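Local coordinates for flavin adenine dinucleotide synthase (Saccharomyces cerevisiae, PDB 2WSI), which catalyses the adenylation of flavin mononucleotide with ATP, forming flavin adenine dinucleotide and releasing diphosphate in the final step of FAD biosynthesis, at residues A[43-46]-A[47-51]; A[146-149]-A[150-153]; A[273-276]-A[277-281]. One frame throughout, in Å; residues are numbered along the deposited sequence.

Contact 1: A[43-46]-A[47-51]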
ATOM      1  N   SER A  43      -6.330  -6.713 -17.320  1.00 12.14           N
ATOM      2  CA  SER A  43      -6.780  -7.860 -18.102  1.00 14.52           C
ATOM      3  C   SER A  43      -7.796  -8.742 -17.418  1.00 21.30           C
ATOM      4  O   SER A  43      -8.516  -9.443 -18.109  1.00 19.69           O
ATOM      5  CB  SER A  43      -5.598  -8.803 -18.428  1.00 23.60           C
ATOM      6  OG  SER A  43      -4.787  -8.272 -19.455  1.00 36.03           O
ATOM      7  N   GLU A  44      -7.805  -8.790 -16.085  1.00 14.19           N
ATOM      8  CA  GLU A  44      -8.695  -9.713 -15.369  1.00 15.23           C
ATOM      9  C   GLU A  44      -9.687  -9.038 -14.444  1.00 22.78           C
ATOM     10  O   GLU A  44     -10.735  -9.594 -14.160  1.00 23.75           O
ATOM     11  CB  GLU A  44      -7.892 -10.722 -14.554  1.00 18.80           C
ATOM     12  CG  GLU A  44      -7.221 -11.792 -15.393  1.00 24.96           C
ATOM     13  CD  GLU A  44      -6.332 -12.687 -14.539  1.00 35.88           C
ATOM     14  OE1 GLU A  44      -6.861 -13.300 -13.590  1.00 38.11           O
ATOM     15  OE2 GLU A  44      -5.114 -12.766 -14.814  1.00 35.95           O
ATOM     16  N   ILE A  45      -9.369  -7.847 -13.958  1.00 12.53           N
ATOM     17  CA  ILE A  45     -10.235  -7.231 -12.968  1.00 10.66           C
ATOM     18  C   ILE A  45     -11.133  -6.134 -13.530  1.00 12.03           C
ATOM     19  O   ILE A  45     -12.359  -6.180 -13.368  1.00 14.26           O
ATOM     20  CB  ILE A  45      -9.372  -6.729 -11.796  1.00  9.46           C
ATOM     21  CG1 ILE A  45      -8.736  -7.971 -11.131  1.00  9.41           C
ATOM     22  CG2 ILE A  45     -10.208  -5.970 -10.818  1.00 10.44           C
ATOM     23  CD1 ILE A  45      -7.667  -7.641 -10.092  1.00  9.52           C
ATOM     24  N   PHE A  46     -10.533  -5.131 -14.153  1.00  9.32           N
ATOM     25  CA  PHE A  46     -11.314  -4.014 -14.658  1.00 13.99           C
ATOM     26  C   PHE A  46     -12.183  -4.438 -15.830  1.00 15.91           C
ATOM     27  O   PHE A  46     -13.120  -3.732 -16.201  1.00 17.99           O
ATOM     28  CB  PHE A  46     -10.426  -2.844 -15.080  1.00 10.37           C
ATOM     29  CG  PHE A  46      -9.668  -2.179 -13.926  1.00 12.44           C
ATOM     30  CD1 PHE A  46      -9.968  -2.462 -12.611  1.00 11.88           C
ATOM     31  CD2 PHE A  46      -8.693  -1.232 -14.195  1.00 12.90           C
ATOM     32  CE1 PHE A  46      -9.266  -1.854 -11.565  1.00 11.71           C
ATOM     33  CE2 PHE A  46      -8.012  -0.604 -13.167  1.00 11.88           C
ATOM     34  CZ  PHE A  46      -8.293  -0.921 -11.850  1.00 13.38           C
ATOM     35  N   VAL A  47     -11.886  -5.585 -16.417  1.00 12.43           N
ATOM     36  CA  VAL A  47     -12.710  -6.055 -17.533  1.00 15.78           C
ATOM     37  C   VAL A  47     -14.047  -6.565 -16.979  1.00 28.18           C
ATOM     38  O   VAL A  47     -15.098  -6.540 -17.645  1.00 17.47           O
ATOM     39  CB  VAL A  47     -11.936  -7.145 -18.294  1.00 20.54           C
ATOM     40  CG1 VAL A  47     -12.871  -8.050 -19.077  1.00 33.45           C
ATOM     41  CG2 VAL A  47     -10.867  -6.472 -19.194  1.00 18.13           C
ATOM     42  N   ARG A  48     -14.018  -6.993 -15.723  1.00 13.27           N
ATOM     43  CA  ARG A  48     -15.186  -7.627 -15.129  1.00 13.99           C
ATOM     44  C   ARG A  48     -15.966  -6.737 -14.165  1.00 16.10           C
ATOM     45  O   ARG A  48     -17.190  -6.843 -14.062  1.00 11.40           O
ATOM     46  CB  ARG A  48     -14.722  -8.898 -14.432  1.00 18.07           C
ATOM     47  CG  ARG A  48     -15.795  -9.680 -13.768  1.00 19.76           C
ATOM     48  CD  ARG A  48     -15.212 -11.007 -13.357  1.00 18.46           C
ATOM     49  NE  ARG A  48     -16.178 -11.854 -12.679  1.00 16.49           N
ATOM     50  CZ  ARG A  48     -15.864 -13.028 -12.147  1.00 19.44           C
ATOM     51  NH1 ARG A  48     -14.601 -13.470 -12.202  1.00 13.78           N
ATOM     52  NH2 ARG A  48     -16.794 -13.735 -11.534  1.00 14.05           N
ATOM     53  N   TRP A  49     -15.271  -5.843 -13.472  1.00 14.62           N
ATOM     54  CA  TRP A  49     -15.922  -4.916 -12.535  1.00 14.03           C
ATOM     55  C   TRP A  49     -15.434  -3.485 -12.801  1.00 14.91           C
ATOM     56  O   TRP A  49     -14.292  -3.282 -13.210  1.00 12.98           O
ATOM     57  CB  TRP A  49     -15.552  -5.271 -11.098  1.00 11.49           C
ATOM     58  CG  TRP A  49     -15.976  -6.635 -10.671  1.00 17.79           C
ATOM     59  CD1 TRP A  49     -17.233  -7.021 -10.287  1.00 17.76           C
ATOM     60  CD2 TRP A  49     -15.136  -7.794 -10.532  1.00 14.08           C
ATOM     61  NE1 TRP A  49     -17.228  -8.372  -9.929  1.00 17.24           N
ATOM     62  CE2 TRP A  49     -15.955  -8.859 -10.071  1.00 16.72           C
ATOM     63  CE3 TRP A  49     -13.780  -8.041 -10.764  1.00 11.79           C
ATOM     64  CZ2 TRP A  49     -15.462 -10.140  -9.847  1.00 13.93           C
ATOM     65  CZ3 TRP A  49     -13.293  -9.335 -10.550  1.00 14.95           C
ATOM     66  CH2 TRP A  49     -14.135 -10.362 -10.103  1.00 17.72           C
ATOM     67  N   SER A  50     -16.282  -2.496 -12.565  1.00 18.52           N
ATOM     68  CA  SER A  50     -15.853  -1.095 -12.703  1.00 12.32           C
ATOM     69  C   SER A  50     -15.057  -0.627 -11.502  1.00  9.12           C
ATOM     70  O   SER A  50     -15.482  -0.804 -10.358  1.00 11.72           O
ATOM     71  CB  SER A  50     -17.057  -0.183 -12.853  1.00 18.99           C
ATOM     72  OG  SER A  50     -16.660   1.162 -12.647  1.00 16.90           O
ATOM     73  N   PRO A  51     -13.905   0.013 -11.737  1.00 10.89           N
ATOM     74  CA  PRO A  51     -13.151   0.556 -10.596  1.00 12.20           C
ATOM     75  C   PRO A  51     -13.645   1.946 -10.145  1.00 16.65           C
ATOM     76  O   PRO A  51     -13.104   2.514  -9.210  1.00 15.43           O
ATOM     77  CB  PRO A  51     -11.734   0.673 -11.142  1.00 13.40           C
ATOM     78  CG  PRO A  51     -11.925   0.891 -12.631  1.00 13.74           C
ATOM     79  CD  PRO A  51     -13.196   0.175 -13.015  1.00 18.39           C
TER
HETATM   80  O   HOH W   1     -11.925 -12.482 -13.710  1.00 23.27           O
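With chi1 at -66°, Phe46 carries CG opposite its own carbonyl carbon and presents one face of its ring to Pro51, five residues on. Trp49 adopts the same first rotamer (chi1 -61°), which brings the benzene half of the indole back to Ile45. The proline ring stands over the phenyl ring as a CH-pi contact: Pro51 CG lies 3.8 Å from the Phe46 ring centroid, almost exactly on the normal, while Pro51 CB bears on Phe46 CE1 at 3.6 Å. The two side chains meet at about a right angle. At the other pair, the branch CG2 of Ile45 touches Trp49 CE3 at 4.1 Å, and the two side chains approach obliquely. Between these contacts the backbone turns around one carbonyl, Ile45 O, which accepts two hydrogen bonds. Trp49 N gives the straighter one (2.9 Å), arriving close to the line of the C=O bond; Arg48 N gives the other (3.0 Å) from well above the carbonyl plane. The turn carries the chain from helix 25-45 toward strand 56-59 of the mixed sheet, whose Ser59 binds FAD, in the HUP-type alpha/beta fold of the PAPS reductase family. Phe46 CA approaches Trp49 O at 3.4 Å in a CA-H...O contact across the turn. Extended from CG to NE, the side chain of Arg48 runs over the indole, with CG above the centre of one face, and its NH1 is linked to Glu44 O through a bridging water lying in the guanidinium plane. Tyr73 and Tyr80 of helix 64-87 meet the Phe46 ring edge-to-face, and that helix also packs on Pro51. Trp49 and Ile45 rest instead on Leu191 and Ile178, which belong to the last two strands of the sheet.

Contact 2: A[146-149]-A[150-153]. With FAD (flavin-adenine dinucleotide), chain C.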
ATOM      1  N   ASP A 146     -16.355  -8.806  10.787  1.00 20.31           N
ATOM      2  CA  ASP A 146     -17.606  -8.149  11.165  1.00 22.15           C
ATOM      3  C   ASP A 146     -17.623  -6.713  10.650  1.00 18.73           C
ATOM      4  O   ASP A 146     -18.651  -6.213  10.194  1.00 22.09           O
ATOM      5  CB  ASP A 146     -17.813  -8.175  12.687  1.00 27.90           C
ATOM      6  CG  ASP A 146     -17.879  -9.604  13.256  1.00 35.92           C
ATOM      7  OD1 ASP A 146     -18.581 -10.466  12.681  1.00 32.41           O
ATOM      8  OD2 ASP A 146     -17.220  -9.857  14.286  1.00 48.07           O
ATOM      9  N   ALA A 147     -16.486  -6.049  10.728  1.00 17.75           N
ATOM     10  CA  ALA A 147     -16.361  -4.704  10.174  1.00 17.61           C
ATOM     11  C   ALA A 147     -16.774  -4.693   8.692  1.00 15.30           C
ATOM     12  O   ALA A 147     -17.484  -3.782   8.232  1.00 14.08           O
ATOM     13  CB  ALA A 147     -14.926  -4.198  10.330  1.00 15.20           C
ATOM     14  N   PHE A 148     -16.347  -5.701   7.936  1.00 12.30           N
ATOM     15  CA  PHE A 148     -16.706  -5.724   6.520  1.00 12.69           C
ATOM     16  C   PHE A 148     -18.144  -6.179   6.322  1.00 17.44           C
ATOM     17  O   PHE A 148     -18.806  -5.758   5.370  1.00 14.47           O
ATOM     18  CB  PHE A 148     -15.705  -6.540   5.691  1.00 13.61           C
ATOM     19  CG  PHE A 148     -14.491  -5.744   5.315  1.00 18.39           C
ATOM     20  CD1 PHE A 148     -13.404  -5.676   6.171  1.00 16.12           C
ATOM     21  CD2 PHE A 148     -14.462  -5.010   4.128  1.00 15.73           C
ATOM     22  CE1 PHE A 148     -12.295  -4.890   5.860  1.00 16.62           C
ATOM     23  CE2 PHE A 148     -13.346  -4.224   3.803  1.00 15.39           C
ATOM     24  CZ  PHE A 148     -12.257  -4.178   4.676  1.00 17.07           C
ATOM     25  N   ARG A 149     -18.659  -6.991   7.239  1.00 15.82           N
ATOM     26  CA  ARG A 149     -20.049  -7.400   7.103  1.00 24.35           C
ATOM     27  C   ARG A 149     -20.916  -6.157   7.215  1.00 18.49           C
ATOM     28  O   ARG A 149     -21.849  -5.984   6.433  1.00 15.47           O
ATOM     29  CB  ARG A 149     -20.459  -8.441   8.147  1.00 28.11           C
ATOM     30  CG  ARG A 149     -21.834  -9.037   7.871  1.00 35.11           C
ATOM     31  CD  ARG A 149     -22.228 -10.050   8.935  1.00 45.21           C
ATOM     32  NE  ARG A 149     -21.057 -10.781   9.414  1.00 54.15           N
ATOM     33  CZ  ARG A 149     -20.510 -11.816   8.786  1.00 44.12           C
ATOM     34  NH1 ARG A 149     -21.033 -12.263   7.647  1.00 46.51           N
ATOM     35  NH2 ARG A 149     -19.441 -12.406   9.303  1.00 40.94           N
ATOM     36  N   ASP A 150     -20.589  -5.280   8.165  1.00 18.65           N
ATOM     37  CA  ASP A 150     -21.362  -4.049   8.354  1.00 18.27           C
ATOM     38  C   ASP A 150     -21.226  -3.162   7.119  1.00 17.55           C
ATOM     39  O   ASP A 150     -22.200  -2.574   6.685  1.00 16.66           O
ATOM     40  CB  ASP A 150     -20.901  -3.264   9.581  1.00 19.31           C
ATOM     41  CG  ASP A 150     -21.188  -3.991  10.885  1.00 39.22           C
ATOM     42  OD1 ASP A 150     -22.032  -4.920  10.894  1.00 38.70           O
ATOM     43  OD2 ASP A 150     -20.569  -3.620  11.911  1.00 42.84           O
ATOM     44  N   PHE A 151     -20.016  -3.098   6.556  1.00 14.81           N
ATOM     45  CA  PHE A 151     -19.745  -2.269   5.384  1.00 14.56           C
ATOM     46  C   PHE A 151     -20.627  -2.710   4.215  1.00 12.11           C
ATOM     47  O   PHE A 151     -21.273  -1.880   3.570  1.00 11.86           O
ATOM     48  CB  PHE A 151     -18.251  -2.335   5.001  1.00 15.36           C
ATOM     49  CG  PHE A 151     -17.924  -1.635   3.683  1.00 16.44           C
ATOM     50  CD1 PHE A 151     -17.983  -0.248   3.581  1.00 14.13           C
ATOM     51  CD2 PHE A 151     -17.567  -2.369   2.558  1.00 16.62           C
ATOM     52  CE1 PHE A 151     -17.697   0.396   2.385  1.00 16.03           C
ATOM     53  CE2 PHE A 151     -17.279  -1.727   1.355  1.00 18.61           C
ATOM     54  CZ  PHE A 151     -17.333  -0.334   1.277  1.00 14.58           C
ATOM     55  N   ILE A 152     -20.644  -4.017   3.964  1.00  9.33           N
ATOM     56  CA  ILE A 152     -21.397  -4.621   2.860  1.00 10.21           C
ATOM     57  C   ILE A 152     -22.888  -4.432   3.066  1.00 15.69           C
ATOM     58  O   ILE A 152     -23.650  -4.304   2.103  1.00 20.48           O
ATOM     59  CB  ILE A 152     -21.105  -6.152   2.755  1.00 13.76           C
ATOM     60  CG1 ILE A 152     -19.659  -6.402   2.313  1.00 21.57           C
ATOM     61  CG2 ILE A 152     -22.068  -6.845   1.790  1.00 21.92           C
ATOM     62  CD1 ILE A 152     -19.261  -5.669   1.046  1.00 15.96           C
ATOM     63  N   LYS A 153     -23.316  -4.367   4.323  1.00 15.76           N
ATOM     64  CA  LYS A 153     -24.736  -4.124   4.584  1.00 18.82           C
ATOM     65  C   LYS A 153     -25.129  -2.693   4.195  1.00 19.08           C
ATOM     66  O   LYS A 153     -26.224  -2.452   3.685  1.00 22.98           O
ATOM     67  CB  LYS A 153     -25.065  -4.408   6.057  1.00 23.30           C
ATOM     68  CG  LYS A 153     -26.544  -4.286   6.355  1.00 34.93           C
ATOM     69  CD  LYS A 153     -26.840  -4.280   7.845  1.00 46.10           C
ATOM     70  CE  LYS A 153     -28.249  -3.749   8.123  1.00 50.25           C
ATOM     71  NZ  LYS A 153     -28.558  -2.487   7.355  1.00 47.31           N
TER
HETATM   72  PA  FAD C2762      -3.057  -7.092   7.031  1.00 25.11           P
HETATM   73  O1A FAD C2762      -2.256  -6.355   8.069  1.00 25.55           O
HETATM   74  O2A FAD C2762      -4.369  -7.565   7.594  1.00 38.25           O
HETATM   75  O5B FAD C2762      -3.254  -6.256   5.655  1.00 20.66           O
HETATM   76  C5B FAD C2762      -3.649  -6.958   4.490  1.00 16.98           C
HETATM   77  C4B FAD C2762      -4.513  -6.028   3.632  1.00 15.06           C
HETATM   78  O4B FAD C2762      -5.804  -5.949   4.177  1.00 19.87           O
HETATM   79  C3B FAD C2762      -3.977  -4.609   3.620  1.00 16.45           C
HETATM   80  O3B FAD C2762      -3.044  -4.415   2.588  1.00 14.93           O
HETATM   81  C2B FAD C2762      -5.241  -3.801   3.397  1.00 12.69           C
HETATM   82  O2B FAD C2762      -5.558  -3.746   2.022  1.00 16.97           O
HETATM   83  C1B FAD C2762      -6.283  -4.618   4.115  1.00 16.42           C
HETATM   84  N9A FAD C2762      -6.418  -4.097   5.484  1.00 18.03           N
HETATM   85  C8A FAD C2762      -5.797  -4.532   6.628  1.00 23.63           C
HETATM   86  N7A FAD C2762      -6.228  -3.777   7.674  1.00 14.64           N
HETATM   87  C5A FAD C2762      -7.099  -2.855   7.186  1.00 19.71           C
HETATM   88  C6A FAD C2762      -7.820  -1.839   7.779  1.00 15.26           C
HETATM   89  N6A FAD C2762      -7.765  -1.591   9.101  1.00 15.88           N
HETATM   90  N1A FAD C2762      -8.648  -1.092   6.994  1.00 13.01           N
HETATM   91  C2A FAD C2762      -8.772  -1.311   5.637  1.00 15.73           C
HETATM   92  N3A FAD C2762      -8.021  -2.299   5.044  1.00 15.74           N
HETATM   93  C4A FAD C2762      -7.229  -3.067   5.824  1.00 16.27           C
HETATM   94  N1  FAD C2762      -9.226 -14.132   5.743  1.00 23.68           N
HETATM   95  C2  FAD C2762      -9.780 -15.367   5.522  1.00 23.88           C
HETATM   96  O2  FAD C2762      -9.331 -16.359   6.098  1.00 30.53           O
HETATM   97  N3  FAD C2762     -10.840 -15.502   4.661  1.00 26.86           N
HETATM   98  C4  FAD C2762     -11.365 -14.405   4.014  1.00 28.00           C
HETATM   99  O4  FAD C2762     -12.312 -14.601   3.246  1.00 24.47           O
HETATM  100  C4X FAD C2762     -10.806 -13.142   4.236  1.00 18.42           C
HETATM  101  N5  FAD C2762     -11.298 -12.004   3.602  1.00 21.16           N
HETATM  102  C5X FAD C2762     -10.726 -10.767   3.827  1.00 18.24           C
HETATM  103  C6  FAD C2762     -11.212  -9.621   3.198  1.00 16.27           C
HETATM  104  C7  FAD C2762     -10.633  -8.377   3.468  1.00 14.18           C
HETATM  105  C7M FAD C2762     -11.141  -7.123   2.817  1.00 16.31           C
HETATM  106  C8  FAD C2762      -9.563  -8.295   4.349  1.00 21.91           C
HETATM  107  C8M FAD C2762      -8.913  -6.973   4.630  1.00 21.95           C
HETATM  108  C9  FAD C2762      -9.078  -9.436   4.962  1.00 21.88           C
HETATM  109  C9A FAD C2762      -9.657 -10.665   4.718  1.00 23.12           C
HETATM  110  N10 FAD C2762      -9.163 -11.784   5.358  1.00 24.68           N
HETATM  111  C10 FAD C2762      -9.721 -13.020   5.098  1.00 24.87           C
HETATM  112  C1' FAD C2762      -7.986 -11.654   6.287  1.00 26.69           C
HETATM  113  C2' FAD C2762      -6.663 -11.795   5.503  1.00 21.38           C
HETATM  114  O2' FAD C2762      -6.611 -12.942   4.689  1.00 25.97           O
HETATM  115  C3' FAD C2762      -5.433 -11.785   6.406  1.00 28.60           C
HETATM  116  O3' FAD C2762      -5.373 -12.996   7.121  1.00 25.46           O
HETATM  117  C4' FAD C2762      -5.480 -10.616   7.372  1.00 29.94           C
HETATM  118  O4' FAD C2762      -5.794  -9.426   6.679  1.00 26.79           O
HETATM  119  C5' FAD C2762      -4.124 -10.430   8.053  1.00 27.30           C
HETATM  120  O5' FAD C2762      -3.097 -10.573   7.089  1.00 38.05           O
HETATM  121  P   FAD C2762      -1.810  -9.605   7.103  1.00 34.15           P
HETATM  122  O1P FAD C2762      -1.424  -9.302   8.532  1.00 31.74           O
HETATM  123  O2P FAD C2762      -0.708 -10.191   6.250  1.00 31.53           O
HETATM  124  O3P FAD C2762      -2.194  -8.246   6.361  1.00 31.54           O
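Phe148 and Phe151 meet three residues apart on helix 144-154, and the apolar contact between them is light: CD2 of Phe148 lies 4.4 Å from CD2 of Phe151. Phe151 has CG opposite its backbone N (chi1 173°), which sends its ring toward Tyr132 and strand 160-162. The Phe148 ring instead gives one face to the ligand. Methyl C7M of the flavin sits over that face, offset toward the rim, with Phe148 CZ at 3.7 Å.

Backbone hydrogen bonds form the alpha-helical i to i+4 ladder. Asp150 N reaches Asp146 O at 3.0 Å, Phe151 N reaches Ala147 O, Ile152 N reaches Phe148 O at 2.9 Å, and Lys153 N reaches Arg149 O.

Charged groups lie on the outer side. Arg149, bent at its third torsion, brings NH2 to within 4.0 Å of Asp146 OD1, a long salt bridge, and NH2 also makes a weak hydrogen bond to Asn184 O of the FAD site.

Both the flavin methyl and the ring beneath it are apolar, so Phe148 contributes van der Waals contact to the pocket, while hydrogen bonds to FAD come from residues such as Asp182 and Gly164.

Contact 3: A[273-276]-A[277-281]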
ATOM      1  N   SER A 273       2.551  11.776  15.208  1.00 14.06           N
ATOM      2  CA  SER A 273       1.641  12.517  16.080  1.00 21.96           C
ATOM      3  C   SER A 273       2.335  12.668  17.435  1.00 26.97           C
ATOM      4  O   SER A 273       3.157  11.816  17.806  1.00 20.39           O
ATOM      5  CB  SER A 273       0.324  11.763  16.226  1.00 27.22           C
ATOM      6  OG  SER A 273      -0.493  12.355  17.223  1.00 43.75           O
ATOM      7  N   VAL A 274       2.034  13.738  18.173  1.00 25.94           N
ATOM      8  CA  VAL A 274       2.725  13.940  19.449  1.00 21.37           C
ATOM      9  C   VAL A 274       2.480  12.736  20.341  1.00 26.22           C
ATOM     10  O   VAL A 274       3.429  12.205  20.920  1.00 28.48           O
ATOM     11  CB  VAL A 274       2.387  15.288  20.174  1.00 29.51           C
ATOM     12  CG1 VAL A 274       2.772  16.470  19.295  1.00 38.33           C
ATOM     13  CG2 VAL A 274       0.929  15.382  20.551  1.00 41.37           C
ATOM     14  N   VAL A 275       1.241  12.255  20.411  1.00 20.90           N
ATOM     15  CA  VAL A 275       0.983  11.088  21.255  1.00 23.89           C
ATOM     16  C   VAL A 275       1.922   9.933  20.888  1.00 27.40           C
ATOM     17  O   VAL A 275       2.473   9.257  21.763  1.00 22.20           O
ATOM     18  CB  VAL A 275      -0.508  10.642  21.238  1.00 22.21           C
ATOM     19  CG1 VAL A 275      -0.920  10.154  19.884  1.00 32.04           C
ATOM     20  CG2 VAL A 275      -0.741   9.543  22.254  1.00 32.57           C
ATOM     21  N   ASP A 276       2.141   9.703  19.594  1.00 23.50           N
ATOM     22  CA  ASP A 276       3.021   8.597  19.216  1.00 24.01           C
ATOM     23  C   ASP A 276       4.472   8.890  19.555  1.00 25.97           C
ATOM     24  O   ASP A 276       5.248   7.977  19.854  1.00 20.86           O
ATOM     25  CB  ASP A 276       2.869   8.259  17.729  1.00 17.84           C
ATOM     26  CG  ASP A 276       1.615   7.508  17.456  1.00 24.34           C
ATOM     27  OD1 ASP A 276       1.123   6.827  18.388  1.00 19.65           O
ATOM     28  OD2 ASP A 276       1.112   7.577  16.319  1.00 19.50           O
ATOM     29  N   LYS A 277       4.849  10.160  19.492  1.00 22.94           N
ATOM     30  CA  LYS A 277       6.200  10.559  19.867  1.00 32.45           C
ATOM     31  C   LYS A 277       6.481  10.218  21.345  1.00 28.21           C
ATOM     32  O   LYS A 277       7.593   9.806  21.695  1.00 27.66           O
ATOM     33  CB  LYS A 277       6.409  12.053  19.607  1.00 34.79           C
ATOM     34  CG  LYS A 277       6.532  12.437  18.131  1.00 37.94           C
ATOM     35  CD  LYS A 277       7.008  13.893  17.989  1.00 37.42           C
ATOM     36  CE  LYS A 277       6.847  14.430  16.559  1.00 41.40           C
ATOM     37  NZ  LYS A 277       6.816  15.923  16.533  1.00 48.32           N
ATOM     38  N   GLU A 278       5.469  10.383  22.197  1.00 27.40           N
ATOM     39  CA  GLU A 278       5.586  10.031  23.620  1.00 32.88           C
ATOM     40  C   GLU A 278       5.782   8.534  23.731  1.00 38.93           C
ATOM     41  O   GLU A 278       6.718   8.050  24.368  1.00 34.48           O
ATOM     42  CB  GLU A 278       4.318  10.440  24.382  1.00 27.31           C
ATOM     43  CG  GLU A 278       4.017   9.592  25.646  1.00 44.16           C
ATOM     44  CD  GLU A 278       3.265   8.263  25.367  1.00 51.59           C
ATOM     45  OE1 GLU A 278       2.248   8.260  24.617  1.00 44.11           O
ATOM     46  OE2 GLU A 278       3.680   7.216  25.929  1.00 44.43           O
ATOM     47  N   ARG A 279       4.882   7.818  23.071  1.00 30.82           N
ATOM     48  CA  ARG A 279       4.827   6.367  23.086  1.00 33.70           C
ATOM     49  C   ARG A 279       6.140   5.759  22.600  1.00 33.52           C
ATOM     50  O   ARG A 279       6.542   4.682  23.048  1.00 37.49           O
ATOM     51  CB  ARG A 279       3.645   5.948  22.211  1.00 32.68           C
ATOM     52  CG  ARG A 279       3.520   4.499  21.855  1.00 38.68           C
ATOM     53  CD  ARG A 279       2.277   4.307  20.964  1.00 33.33           C
ATOM     54  NE  ARG A 279       1.041   4.214  21.739  1.00 42.03           N
ATOM     55  CZ  ARG A 279      -0.007   5.034  21.645  1.00 44.98           C
ATOM     56  NH1 ARG A 279      -0.026   6.051  20.781  1.00 29.51           N
ATOM     57  NH2 ARG A 279      -1.063   4.814  22.415  1.00 39.10           N
ATOM     58  N   PHE A 280       6.831   6.469  21.715  1.00 27.20           N
ATOM     59  CA  PHE A 280       8.080   5.971  21.144  1.00 29.01           C
ATOM     60  C   PHE A 280       9.326   6.528  21.828  1.00 33.98           C
ATOM     61  O   PHE A 280      10.442   6.199  21.421  1.00 35.62           O
ATOM     62  CB  PHE A 280       8.169   6.318  19.659  1.00 32.41           C
ATOM     63  CG  PHE A 280       7.043   5.771  18.828  1.00 30.76           C
ATOM     64  CD1 PHE A 280       6.363   4.629  19.208  1.00 32.31           C
ATOM     65  CD2 PHE A 280       6.704   6.387  17.630  1.00 34.82           C
ATOM     66  CE1 PHE A 280       5.333   4.127  18.421  1.00 33.11           C
ATOM     67  CE2 PHE A 280       5.688   5.901  16.843  1.00 20.05           C
ATOM     68  CZ  PHE A 280       4.998   4.763  17.239  1.00 33.88           C
ATOM     69  N   SER A 281       9.164   7.386  22.836  1.00 25.83           N
ATOM     70  CA  SER A 281      10.340   7.938  23.506  1.00 32.04           C
ATOM     71  C   SER A 281      11.151   6.817  24.154  1.00 39.06           C
ATOM     72  O   SER A 281      12.374   6.850  24.132  1.00 36.55           O
ATOM     73  CB  SER A 281       9.962   9.011  24.538  1.00 42.69           C
ATOM     74  OG  SER A 281       9.429   8.449  25.728  1.00 48.43           O
TER
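The side chains of Asp276 and Arg279 run alongside one another in a common direction, three residues apart on the short helix 274-279. Arg279 NH1 bonds to Asp276 OD1 at 2.8 Å, a salt bridge with a moderately bent hydrogen bond. The carboxylate oxygen sits at the guanidinium edge, near its plane, yet the planes of the two groups are 63° apart and only OD1 meets NH1, so the pair is not a flat two-pronged one. A bend at chi3 (-82°) turns the arginine back to the acid. Val275 runs alongside the same arginine, its branch CG2 lying 3.9 Å from Arg279 NH1 on an oblique line to the guanidinium.

On another side of the turn Phe280 lays a ring face against the backbone of Asp276. Asp276 O stands 3.0 Å from Phe280 CG, offset toward the rim, and also accepts Phe280 N at 2.9 Å; the carbonyl accepts the amide, and the ring of the same residue packs tightly over it. Further along that ring, Phe280 CE2 touches Asp276 CB at 3.8 Å.

Ser273 occupies the N-cap position, and its carbonyl receives Lys277 N. Ser281 gives Glu278 O two bonds, from N and from OG (3.1 Å).

The other carboxylate oxygen of Asp276, OD2, bonds to Thr115 OG1, which also receives the amide of Ser273. Through that threonine, and with Pro114 packing on Ser273, Val275 and Asp276, the helix start sits against the beginning of helix 114-126, while the Phe280 ring meets Phe221 beyond helix 215-218.

In the fold
The three contacts are separate local turns that follow one another along the chain, and no two of them touch. Contact 2 is the one at the ligand, since it includes a residue of the FAD pocket. Contact 1 stands farther from the ligand; its nearest atoms are about 11 Å from those of contact 2, with centres about 23 Å apart. The side chain of Ile45 is about 13 Å from the bound FAD, and that of Trp49 about 9 Å from the side chain of Arg190 of the binding site. Contact 3 is away from the annotated sites. Contacts 1 and 3, about 42 Å apart between centres, lie on opposite sides of the chain's centre; the centre of contact 3 is about 32 Å from that of contact 2.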